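Local coordinates for protein acyl-coenzyme A oxidase acox-1.1 (Caenorhabditis elegans, PDB 5K3I) that catalyses the FAD-dependent, oxygen-consuming desaturation of acyl-CoA to trans-2-enoyl-CoA, the first step of peroxisomal beta-oxidation, at residues 389-394 with 435-440. The protein carries 1 engineered substitution. Sequence-based numbering, arbitrary orientation.
Sequences GLKSVV and GENMVM. With FAD (flavin-adenine dinucleotide), chain I.
Between the ATP and FAD sites of the acyl-CoA oxidase helical domain, Ser392 of helix 380-407 meets Asn437 and Met440 on the first turn of helix 437-456. The backbones are close, with Ser392 CA 4.8 Å from Asn437 CA, and a small serine fits: its CB lies 3.9 Å from Asn437 CG. Ser392 OG, turned beside its own backbone N (chi1 -38°), lies 3.3 Å from Met440 CB yet also bonds Ser388 O within its own helix. The backbone Ser392 O is hydrogen-bonded to the ATP adenine amine, N6. Lys391 runs across Asn437 obliquely, its aliphatic part passing by Met440 CG, while its ammonium group is held by the carbonyls of Gly430 and Tyr433. Gly435, just after the engineered Ala434 at the predicted proton-acceptor position, has a positive phi that glycine adopts easily, and a side chain there would probably collide with the carbonyl before it.

Glu436 is the N-cap. Its OE2 accepts from Met438 N at 3.0 Å, the amide lying above the carboxylate plane, 37° out of it. Glutamate is long enough to fold, at its chi2 bend (-64°), over the helix start onto the Met438 N-H, while its CG packs 3.7 Å from FAD C5B; Arg343 of the second subunit makes only a long, weak ion pair with OE2. Replacing Glu436 by alanine would probably leave Met438 N without its cap and open a gap beside the FAD ribose. Further along the same turn, Val439 sets CG2 over the face of the adenine, 3.6 Å from C5A, a flat apolar fit suited to a branched side chain. The arrangement is that of a capped helix start in the C-alpha1 domain, one helix end serving the FAD pocket and, with its neighbour, the ATP pocket.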
ATOM      1  N   GLY A 389      12.583  -7.862 -15.215  1.00 20.46           N
ATOM      2  CA  GLY A 389      12.996  -6.874 -14.236  1.00 20.38           C
ATOM      3  C   GLY A 389      12.119  -5.641 -14.243  1.00 20.17           C
ATOM      4  O   GLY A 389      11.710  -5.152 -13.185  1.00 20.99           O
ATOM      5  N   LEU A 390      11.822  -5.113 -15.436  1.00 20.97           N
ATOM      6  CA  LEU A 390      11.086  -3.855 -15.515  1.00 20.57           C
ATOM      7  C   LEU A 390       9.692  -3.995 -14.942  1.00 20.21           C
ATOM      8  O   LEU A 390       9.226  -3.114 -14.221  1.00 20.11           O
ATOM      9  CB  LEU A 390      10.981  -3.362 -16.959  1.00 20.78           C
ATOM     10  CG  LEU A 390      12.025  -2.393 -17.521  1.00 20.91           C
ATOM     11  CD1 LEU A 390      11.668  -2.053 -18.961  1.00 20.94           C
ATOM     12  CD2 LEU A 390      12.089  -1.135 -16.681  1.00 20.67           C
ATOM     13  N   LYS A 391       9.016  -5.104 -15.228  1.00 19.20           N
ATOM     14  CA  LYS A 391       7.680  -5.278 -14.681  1.00 19.97           C
ATOM     15  C   LYS A 391       7.735  -5.316 -13.160  1.00 19.83           C
ATOM     16  O   LYS A 391       6.794  -4.876 -12.497  1.00 19.83           O
ATOM     17  CB  LYS A 391       7.030  -6.534 -15.280  1.00 20.19           C
ATOM     18  CG  LYS A 391       6.997  -7.780 -14.402  1.00 20.73           C
ATOM     19  CD  LYS A 391       5.847  -7.662 -13.431  1.00 21.36           C
ATOM     20  CE  LYS A 391       5.338  -8.945 -12.966  1.00 22.04           C
ATOM     21  NZ  LYS A 391       4.151  -8.677 -12.137  1.00 22.74           N
ATOM     22  N   SER A 392       8.836  -5.807 -12.589  1.00 18.99           N
ATOM     23  CA  SER A 392       8.939  -5.910 -11.138  1.00 19.76           C
ATOM     24  C   SER A 392       9.313  -4.581 -10.476  1.00 20.34           C
ATOM     25  O   SER A 392       8.745  -4.228  -9.431  1.00 19.79           O
ATOM     26  CB  SER A 392       9.945  -6.997 -10.765  1.00 20.00           C
ATOM     27  OG  SER A 392       9.849  -8.103 -11.654  1.00 20.05           O
ATOM     28  N   VAL A 393      10.263  -3.832 -11.048  1.00 17.53           N
ATOM     29  CA  VAL A 393      10.653  -2.557 -10.448  1.00 18.16           C
ATOM     30  C   VAL A 393       9.561  -1.515 -10.632  1.00 19.39           C
ATOM     31  O   VAL A 393       9.198  -0.805  -9.685  1.00 20.55           O
ATOM     32  CB  VAL A 393      11.997  -2.078 -11.026  1.00 18.51           C
ATOM     33  CG1 VAL A 393      12.363  -0.713 -10.442  1.00 18.90           C
ATOM     34  CG2 VAL A 393      13.088  -3.092 -10.741  1.00 17.88           C
ATOM     35  N   VAL A 394       9.013  -1.415 -11.848  1.00 19.28           N
ATOM     36  CA  VAL A 394       8.021  -0.384 -12.145  1.00 19.08           C
ATOM     37  C   VAL A 394       6.817  -0.538 -11.233  1.00 19.68           C
ATOM     38  O   VAL A 394       6.323   0.433 -10.652  1.00 20.24           O
ATOM     39  CB  VAL A 394       7.596  -0.462 -13.624  1.00 18.88           C
ATOM     40  CG1 VAL A 394       6.358   0.380 -13.871  1.00 19.57           C
ATOM     41  CG2 VAL A 394       8.731  -0.035 -14.528  1.00 18.43           C
ATOM     42  N   GLY A 435       3.469 -12.678 -13.373  1.00 21.25           N
ATOM     43  CA  GLY A 435       4.734 -13.111 -12.806  1.00 20.54           C
ATOM     44  C   GLY A 435       4.986 -12.501 -11.442  1.00 20.43           C
ATOM     45  O   GLY A 435       5.121 -11.284 -11.347  1.00 20.23           O
ATOM     46  N   GLU A 436       5.006 -13.298 -10.376  1.00 19.70           N
ATOM     47  CA  GLU A 436       5.379 -12.778  -9.062  1.00 19.54           C
ATOM     48  C   GLU A 436       6.685 -11.989  -9.140  1.00 19.55           C
ATOM     49  O   GLU A 436       7.654 -12.428  -9.763  1.00 20.67           O
ATOM     50  CB  GLU A 436       5.507 -13.920  -8.055  1.00 19.20           C
ATOM     51  CG  GLU A 436       4.811 -13.646  -6.724  1.00 19.19           C
ATOM     52  CD  GLU A 436       5.429 -12.474  -5.977  1.00 19.22           C
ATOM     53  OE1 GLU A 436       4.667 -11.597  -5.521  1.00 19.28           O
ATOM     54  OE2 GLU A 436       6.668 -12.433  -5.858  1.00 19.13           O
ATOM     55  N   ASN A 437       6.695 -10.812  -8.509  1.00 18.53           N
ATOM     56  CA  ASN A 437       7.835  -9.897  -8.609  1.00 19.02           C
ATOM     57  C   ASN A 437       9.147 -10.543  -8.183  1.00 20.34           C
ATOM     58  O   ASN A 437      10.181 -10.358  -8.838  1.00 22.01           O
ATOM     59  CB  ASN A 437       7.576  -8.658  -7.759  1.00 18.79           C
ATOM     60  CG  ASN A 437       6.796  -7.608  -8.487  1.00 19.30           C
ATOM     61  OD1 ASN A 437       6.661  -6.471  -8.024  1.00 20.10           O
ATOM     62  ND2 ASN A 437       6.296  -7.971  -9.656  1.00 19.06           N
ATOM     63  N   MET A 438       9.130 -11.291  -7.078  1.00 19.67           N
ATOM     64  CA  MET A 438      10.330 -11.991  -6.646  1.00 20.92           C
ATOM     65  C   MET A 438      10.790 -12.975  -7.707  1.00 19.90           C
ATOM     66  O   MET A 438      11.989 -13.122  -7.955  1.00 21.00           O
ATOM     67  CB  MET A 438      10.059 -12.725  -5.334  1.00 21.97           C
ATOM     68  CG  MET A 438       9.784 -11.841  -4.144  1.00 23.73           C
ATOM     69  SD  MET A 438      10.982 -10.506  -4.049  1.00 26.77           S
ATOM     70  CE  MET A 438      11.394 -10.611  -2.316  1.00 28.94           C
ATOM     71  N   VAL A 439       9.843 -13.648  -8.359  1.00 21.56           N
ATOM     72  CA  VAL A 439      10.198 -14.663  -9.341  1.00 21.47           C
ATOM     73  C   VAL A 439      10.716 -14.013 -10.615  1.00 21.20           C
ATOM     74  O   VAL A 439      11.653 -14.517 -11.243  1.00 20.83           O
ATOM     75  CB  VAL A 439       8.995 -15.583  -9.607  1.00 21.48           C
ATOM     76  CG1 VAL A 439       9.356 -16.649 -10.642  1.00 21.54           C
ATOM     77  CG2 VAL A 439       8.530 -16.225  -8.316  1.00 21.85           C
ATOM     78  N   MET A 440      10.117 -12.894 -11.020  1.00 20.80           N
ATOM     79  CA  MET A 440      10.548 -12.240 -12.246  1.00 20.53           C
ATOM     80  C   MET A 440      11.904 -11.566 -12.070  1.00 19.39           C
ATOM     81  O   MET A 440      12.677 -11.475 -13.029  1.00 18.30           O
ATOM     82  CB  MET A 440       9.493 -11.245 -12.708  1.00 21.84           C
ATOM     83  CG  MET A 440       8.174 -11.902 -13.056  1.00 22.72           C
ATOM     84  SD  MET A 440       8.337 -13.126 -14.365  1.00 25.42           S
ATOM     85  CE  MET A 440       8.161 -14.665 -13.461  1.00 25.10           C
TER
HETATM   86  PA  FAD I 701       2.917 -18.218  -5.474  1.00 24.68           P
HETATM   87  O1A FAD I 701       4.066 -18.712  -6.312  1.00 23.78           O
HETATM   88  O2A FAD I 701       2.037 -19.386  -5.085  1.00 25.02           O
HETATM   89  O5B FAD I 701       3.538 -17.481  -4.149  1.00 23.89           O
HETATM   90  C5B FAD I 701       4.523 -16.531  -4.471  1.00 24.08           C
HETATM   91  C4B FAD I 701       5.425 -16.457  -3.215  1.00 23.54           C
HETATM   92  O4B FAD I 701       6.185 -17.509  -3.160  1.00 22.81           O
HETATM   93  C3B FAD I 701       6.292 -15.224  -3.483  1.00 23.59           C
HETATM   94  O3B FAD I 701       6.514 -14.557  -2.316  1.00 23.77           O
HETATM   95  C2B FAD I 701       7.593 -15.768  -4.094  1.00 23.33           C
HETATM   96  O2B FAD I 701       8.724 -15.116  -3.354  1.00 23.56           O
HETATM   97  C1B FAD I 701       7.609 -17.036  -3.795  1.00 22.68           C
HETATM   98  N9A FAD I 701       7.966 -17.952  -4.856  1.00 22.08           N
HETATM   99  C8A FAD I 701       7.165 -18.712  -5.624  1.00 21.91           C
HETATM  100  N7A FAD I 701       7.934 -19.407  -6.457  1.00 21.74           N
HETATM  101  C5A FAD I 701       9.235 -19.083  -6.193  1.00 21.68           C
HETATM  102  C6A FAD I 701      10.448 -19.474  -6.723  1.00 21.57           C
HETATM  103  N6A FAD I 701      10.924 -20.358  -7.754  1.00 21.14           N
HETATM  104  N1A FAD I 701      11.587 -18.965  -6.240  1.00 21.97           N
HETATM  105  C2A FAD I 701      11.563 -18.062  -5.226  1.00 21.79           C
HETATM  106  N3A FAD I 701      10.383 -17.679  -4.712  1.00 21.55           N
HETATM  107  C4A FAD I 701       9.235 -18.190  -5.193  1.00 21.66           C
HETATM  108  N1  FAD I 701      -3.853 -15.774 -13.754  1.00 21.06           N
HETATM  109  C2  FAD I 701      -4.326 -16.200 -15.078  1.00 21.21           C
HETATM  110  O2  FAD I 701      -3.995 -17.277 -15.506  1.00 21.35           O
HETATM  111  N3  FAD I 701      -5.196 -15.265 -15.828  1.00 21.27           N
HETATM  112  C4  FAD I 701      -5.553 -13.978 -15.251  1.00 21.08           C
HETATM  113  O4  FAD I 701      -6.240 -13.237 -15.825  1.00 21.13           O
HETATM  114  C4X FAD I 701      -5.063 -13.566 -13.893  1.00 20.93           C
HETATM  115  N5  FAD I 701      -5.411 -12.295 -13.299  1.00 20.82           N
HETATM  116  C5X FAD I 701      -4.891 -11.932 -11.962  1.00 20.49           C
HETATM  117  C6  FAD I 701      -5.248 -10.691 -11.414  1.00 20.53           C
HETATM  118  C7  FAD I 701      -4.754 -10.354 -10.140  1.00 20.45           C
HETATM  119  C7M FAD I 701      -5.317  -8.950  -9.833  1.00 20.11           C
HETATM  120  C8  FAD I 701      -3.924 -11.235  -9.420  1.00 20.31           C
HETATM  121  C8M FAD I 701      -3.403 -10.852  -8.043  1.00 20.18           C
HETATM  122  C9  FAD I 701      -3.576 -12.482  -9.981  1.00 20.32           C
HETATM  123  C9A FAD I 701      -4.069 -12.815 -11.261  1.00 20.51           C
HETATM  124  N10 FAD I 701      -3.711 -14.134 -11.881  1.00 20.73           N
HETATM  125  C10 FAD I 701      -4.222 -14.478 -13.187  1.00 21.00           C
HETATM  126  C1' FAD I 701      -2.851 -15.074 -11.184  1.00 20.85           C
HETATM  127  C2' FAD I 701      -1.369 -14.658 -11.331  1.00 20.98           C
HETATM  128  O2' FAD I 701      -0.881 -14.973 -12.600  1.00 20.79           O
HETATM  129  C3' FAD I 701      -0.621 -15.439 -10.262  1.00 21.11           C
HETATM  130  O3' FAD I 701      -1.257 -15.139  -9.065  1.00 20.77           O
HETATM  131  C4' FAD I 701       0.815 -14.940 -10.273  1.00 21.45           C
HETATM  132  O4' FAD I 701       1.485 -15.550 -11.329  1.00 21.51           O
HETATM  133  C5' FAD I 701       1.527 -15.318  -8.975  1.00 21.81           C
HETATM  134  O5' FAD I 701       1.791 -16.705  -8.973  1.00 22.49           O
HETATM  135  P   FAD I 701       1.197 -17.501  -7.655  1.00 23.12           P
HETATM  136  O1P FAD I 701      -0.248 -17.080  -7.413  1.00 22.63           O
HETATM  137  O2P FAD I 701       1.238 -18.988  -7.824  1.00 22.55           O
HETATM  138  O3P FAD I 701       2.057 -17.080  -6.309  1.00 23.57           O